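Local atomic coordinates of alginate lyase, family PL7 (Zobellia galactanivorans, PDB entry 3ZPY), a protein that probably cleaves the polysaccharide alginate as a lyase, the chain here being the catalytic domain of a longer marine bacterial enzyme. Residues V58-L66 with V219-A229. Residues are numbered along the deposited sequence; the frame is centred on the assembly and turned at random.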
loop_
_atom_site.group_PDB
_atom_site.type_symbol
_atom_site.label_atom_id
_atom_site.label_comp_id
_atom_site.label_asym_id
_atom_site.label_seq_id
_atom_site.Cartn_x
_atom_site.Cartn_y
_atom_site.Cartn_z
ATOM N N VAL A 58 -2.017 3.050 -13.236
ATOM C CA VAL A 58 -3.256 2.904 -12.438
ATOM C C VAL A 58 -3.080 3.747 -11.175
ATOM O O VAL A 58 -2.054 3.654 -10.496
ATOM C CB VAL A 58 -3.606 1.426 -12.137
ATOM C CG1 VAL A 58 -4.775 1.337 -11.144
ATOM C CG2 VAL A 58 -3.917 0.692 -13.453
ATOM N N TYR A 59 -4.034 4.628 -11.009
ATOM C CA TYR A 59 -4.022 5.644 -9.903
ATOM C C TYR A 59 -4.880 5.181 -8.771
ATOM O O TYR A 59 -5.988 4.611 -9.009
ATOM C CB TYR A 59 -4.655 6.913 -10.444
ATOM C CG TYR A 59 -3.821 7.615 -11.517
ATOM C CD1 TYR A 59 -3.836 7.162 -12.837
ATOM C CD2 TYR A 59 -3.037 8.775 -11.218
ATOM C CE1 TYR A 59 -3.075 7.796 -13.855
ATOM C CE2 TYR A 59 -2.267 9.367 -12.234
ATOM C CZ TYR A 59 -2.286 8.896 -13.512
ATOM O OH TYR A 59 -1.534 9.562 -14.501
ATOM N N PHE A 60 -4.339 5.297 -7.547
ATOM C CA PHE A 60 -5.019 4.969 -6.277
ATOM C C PHE A 60 -5.097 6.231 -5.556
ATOM O O PHE A 60 -4.071 6.774 -5.084
ATOM C CB PHE A 60 -4.147 3.978 -5.512
ATOM C CG PHE A 60 -3.940 2.653 -6.241
ATOM C CD1 PHE A 60 -3.001 2.566 -7.309
ATOM C CD2 PHE A 60 -4.647 1.496 -5.851
ATOM C CE1 PHE A 60 -2.816 1.329 -7.974
ATOM C CE2 PHE A 60 -4.481 0.321 -6.530
ATOM C CZ PHE A 60 -3.524 0.212 -7.544
ATOM N N LYS A 61 -6.360 6.732 -5.440
ATOM C CA LYS A 61 -6.600 8.052 -4.832
ATOM C C LYS A 61 -7.463 7.826 -3.536
ATOM O O LYS A 61 -8.579 7.233 -3.628
ATOM C CB LYS A 61 -7.414 8.933 -5.894
ATOM C CG LYS A 61 -7.497 10.370 -5.469
ATOM C CD LYS A 61 -8.092 11.256 -6.541
ATOM C CE LYS A 61 -8.103 12.699 -6.156
ATOM N NZ LYS A 61 -8.490 13.534 -7.315
ATOM N N CYS A 62 -6.903 8.265 -2.420
ATOM C CA CYS A 62 -7.574 8.049 -1.119
ATOM C C CYS A 62 -7.568 9.348 -0.345
ATOM O O CYS A 62 -6.650 10.165 -0.492
ATOM C CB CYS A 62 -6.866 6.846 -0.383
ATOM S SG CYS A 62 -7.756 6.294 1.069
ATOM N N TYR A 63 -8.573 9.540 0.495
ATOM C CA TYR A 63 -8.810 10.855 1.060
ATOM C C TYR A 63 -8.748 10.785 2.568
ATOM O O TYR A 63 -9.211 9.802 3.160
ATOM C CB TYR A 63 -10.222 11.424 0.670
ATOM C CG TYR A 63 -10.407 11.495 -0.817
ATOM C CD1 TYR A 63 -10.661 10.318 -1.561
ATOM C CD2 TYR A 63 -10.407 12.752 -1.475
ATOM C CE1 TYR A 63 -10.788 10.324 -2.926
ATOM C CE2 TYR A 63 -10.557 12.771 -2.891
ATOM C CZ TYR A 63 -10.846 11.564 -3.558
ATOM O OH TYR A 63 -10.916 11.588 -4.942
ATOM N N ARG A 64 -8.166 11.823 3.165
ATOM C CA ARG A 64 -8.242 12.019 4.626
ATOM C C ARG A 64 -9.712 11.937 5.029
ATOM O O ARG A 64 -10.606 12.542 4.388
ATOM C CB ARG A 64 -7.759 13.472 4.877
ATOM C CG ARG A 64 -7.639 13.879 6.364
ATOM C CD ARG A 64 -7.157 15.331 6.423
ATOM N NE ARG A 64 -6.670 15.727 7.760
ATOM C CZ ARG A 64 -7.350 16.441 8.652
ATOM N NH1 ARG A 64 -8.641 16.708 8.497
ATOM N NH2 ARG A 64 -6.733 16.884 9.741
ATOM N N GLY A 65 -9.989 11.159 6.101
ATOM C CA GLY A 65 -11.380 11.107 6.644
ATOM C C GLY A 65 -12.348 10.288 5.780
ATOM O O GLY A 65 -13.502 10.289 6.107
ATOM N N LEU A 66 -11.869 9.639 4.679
ATOM C CA LEU A 66 -12.728 8.876 3.817
ATOM C C LEU A 66 -13.351 7.734 4.617
ATOM O O LEU A 66 -12.652 6.895 5.219
ATOM C CB LEU A 66 -11.928 8.344 2.683
ATOM C CG LEU A 66 -12.664 7.633 1.503
ATOM C CD1 LEU A 66 -13.664 8.578 0.812
ATOM C CD2 LEU A 66 -11.724 6.971 0.467
ATOM N N VAL A 219 -0.346 -3.401 -2.274
ATOM C CA VAL A 219 0.283 -2.280 -2.987
ATOM C C VAL A 219 -0.824 -1.347 -3.445
ATOM O O VAL A 219 -1.910 -1.787 -3.859
ATOM C CB VAL A 219 1.151 -2.763 -4.208
ATOM C CG1 VAL A 219 0.294 -3.442 -5.293
ATOM C CG2 VAL A 219 1.978 -1.682 -4.827
ATOM N N GLY A 220 -0.543 -0.047 -3.408
ATOM C CA GLY A 220 -1.647 0.888 -3.677
ATOM C C GLY A 220 -1.365 2.182 -2.888
ATOM O O GLY A 220 -0.206 2.691 -2.792
ATOM N N ASN A 221 -2.457 2.635 -2.225
ATOM C CA ASN A 221 -2.412 3.871 -1.433
ATOM C C ASN A 221 -3.125 3.649 -0.097
ATOM O O ASN A 221 -4.347 3.702 -0.028
ATOM C CB ASN A 221 -3.084 5.012 -2.212
ATOM C CG ASN A 221 -2.941 6.332 -1.568
ATOM O OD1 ASN A 221 -2.390 6.431 -0.443
ATOM N ND2 ASN A 221 -3.458 7.356 -2.221
ATOM N N TYR A 222 -2.299 3.489 0.931
ATOM C CA TYR A 222 -2.784 3.326 2.330
ATOM C C TYR A 222 -2.377 4.587 2.998
ATOM O O TYR A 222 -1.221 4.795 3.299
ATOM C CB TYR A 222 -2.101 2.052 2.914
ATOM C CG TYR A 222 -2.485 1.655 4.328
ATOM C CD1 TYR A 222 -3.683 2.046 4.918
ATOM C CD2 TYR A 222 -1.631 0.777 4.993
ATOM C CE1 TYR A 222 -3.979 1.640 6.210
ATOM C CE2 TYR A 222 -1.904 0.378 6.232
ATOM C CZ TYR A 222 -3.106 0.774 6.841
ATOM O OH TYR A 222 -3.511 0.336 8.160
ATOM N N LEU A 223 -3.338 5.458 3.331
ATOM C CA LEU A 223 -2.931 6.725 4.029
ATOM C C LEU A 223 -2.447 6.400 5.385
ATOM O O LEU A 223 -2.813 5.348 5.968
ATOM C CB LEU A 223 -4.101 7.727 4.111
ATOM C CG LEU A 223 -4.710 8.160 2.776
ATOM C CD1 LEU A 223 -5.699 9.309 3.003
ATOM C CD2 LEU A 223 -3.658 8.534 1.748
ATOM N N GLN A 224 -1.619 7.290 5.919
ATOM C CA GLN A 224 -1.047 7.194 7.263
ATOM C C GLN A 224 -1.280 8.422 8.116
ATOM O O GLN A 224 -1.474 9.484 7.557
ATOM C CB GLN A 224 0.416 6.702 7.279
ATOM C CG GLN A 224 0.585 5.316 6.740
ATOM C CD GLN A 224 0.175 4.267 7.797
ATOM O OE1 GLN A 224 0.733 4.268 8.872
ATOM N NE2 GLN A 224 -0.836 3.455 7.529
ATOM N N SER A 225 -1.282 8.250 9.436
ATOM C CA SER A 225 -1.414 9.389 10.347
ATOM C C SER A 225 -2.673 10.218 10.177
ATOM O O SER A 225 -2.684 11.451 10.445
ATOM C CB SER A 225 -0.107 10.277 10.290
ATOM O OG SER A 225 1.033 9.571 10.619
ATOM N N VAL A 226 -3.746 9.564 9.759
ATOM C CA VAL A 226 -5.067 10.235 9.514
ATOM C C VAL A 226 -6.175 9.555 10.298
ATOM O O VAL A 226 -7.339 9.711 9.989
ATOM C CB VAL A 226 -5.404 10.449 8.031
ATOM C CG1 VAL A 226 -4.475 11.542 7.514
ATOM C CG2 VAL A 226 -5.389 9.108 7.228
ATOM N N LYS A 227 -5.766 8.866 11.354
ATOM C CA LYS A 227 -6.749 8.207 12.221
ATOM C C LYS A 227 -7.657 9.278 12.795
ATOM O O LYS A 227 -7.188 10.274 13.401
ATOM C CB LYS A 227 -6.054 7.410 13.331
ATOM C CG LYS A 227 -5.256 6.218 12.791
ATOM C CD LYS A 227 -4.924 5.200 13.874
ATOM C CE LYS A 227 -4.223 3.962 13.297
ATOM N NZ LYS A 227 -3.937 2.896 14.310
ATOM N N GLY A 228 -8.974 9.085 12.680
ATOM C CA GLY A 228 -9.911 10.051 13.322
ATOM C C GLY A 228 -9.956 11.404 12.616
ATOM O O GLY A 228 -10.637 12.314 13.077
ATOM N N ALA A 229 -9.290 11.495 11.456
ATOM C CA ALA A 229 -9.322 12.798 10.761
ATOM C C ALA A 229 -10.669 13.086 10.092
ATOM O O ALA A 229 -11.363 12.189 9.602
ATOM C CB ALA A 229 -8.209 12.889 9.749
HETATM O O HOH W 1 -8.762 9.375 7.654
HETATM O O HOH W 2 -14.317 11.715 8.431
#
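Asn221 sends its amide nitrogen ND2 across the interface between two sheets to the backbone carbonyl of Phe60, 3.0 Å from ND2 to O and nearly straight at 160°. The donor stands above the carbonyl plane, while the acceptor lies close to the plane of the amide; CB points toward strand 58-63, and CG, anti to the backbone N (chi1 -173°), places ND2 at that carbonyl. A leucine in place of Asn221 has no N-H and would probably leave the Phe60 carbonyl without this side-chain donor in a buried interface. Beside this hydrogen bond, Gly220 CA lies over one face of the Phe60 ring, 3.9 Å from its centroid, a CH-pi contact; a CB here would press on the ring and, at these backbone angles, on Val219 O. Further along, small Cys62 leaves room for Leu223, whose CG meets SG at 4.0 Å and whose CD1 rests against the backbone of Tyr63 and Arg64. At the loop end, the Ala229 methyl sits over the centre of the Arg64 guanidinium, and CB also touches Arg64 CG at 3.6 Å. Carbonyls of Gln110, Asp111 and Ser230 hold that guanidinium, fixing it beneath the methyl. Gly65, pressed so close to the Ala229 carbonyl that a CB would clash, is tied on by two waters: one links its N to Val226 O, the other its O to Ala229 O. Behind the contact, strand 58-63 pairs with 235-247 and 221-223 with 76-83 and 117-125. Two antiparallel sheets thus pack face to face, their facing strands inclined by 17°, as in the beta-jelly-roll of PL7 alginate lyases.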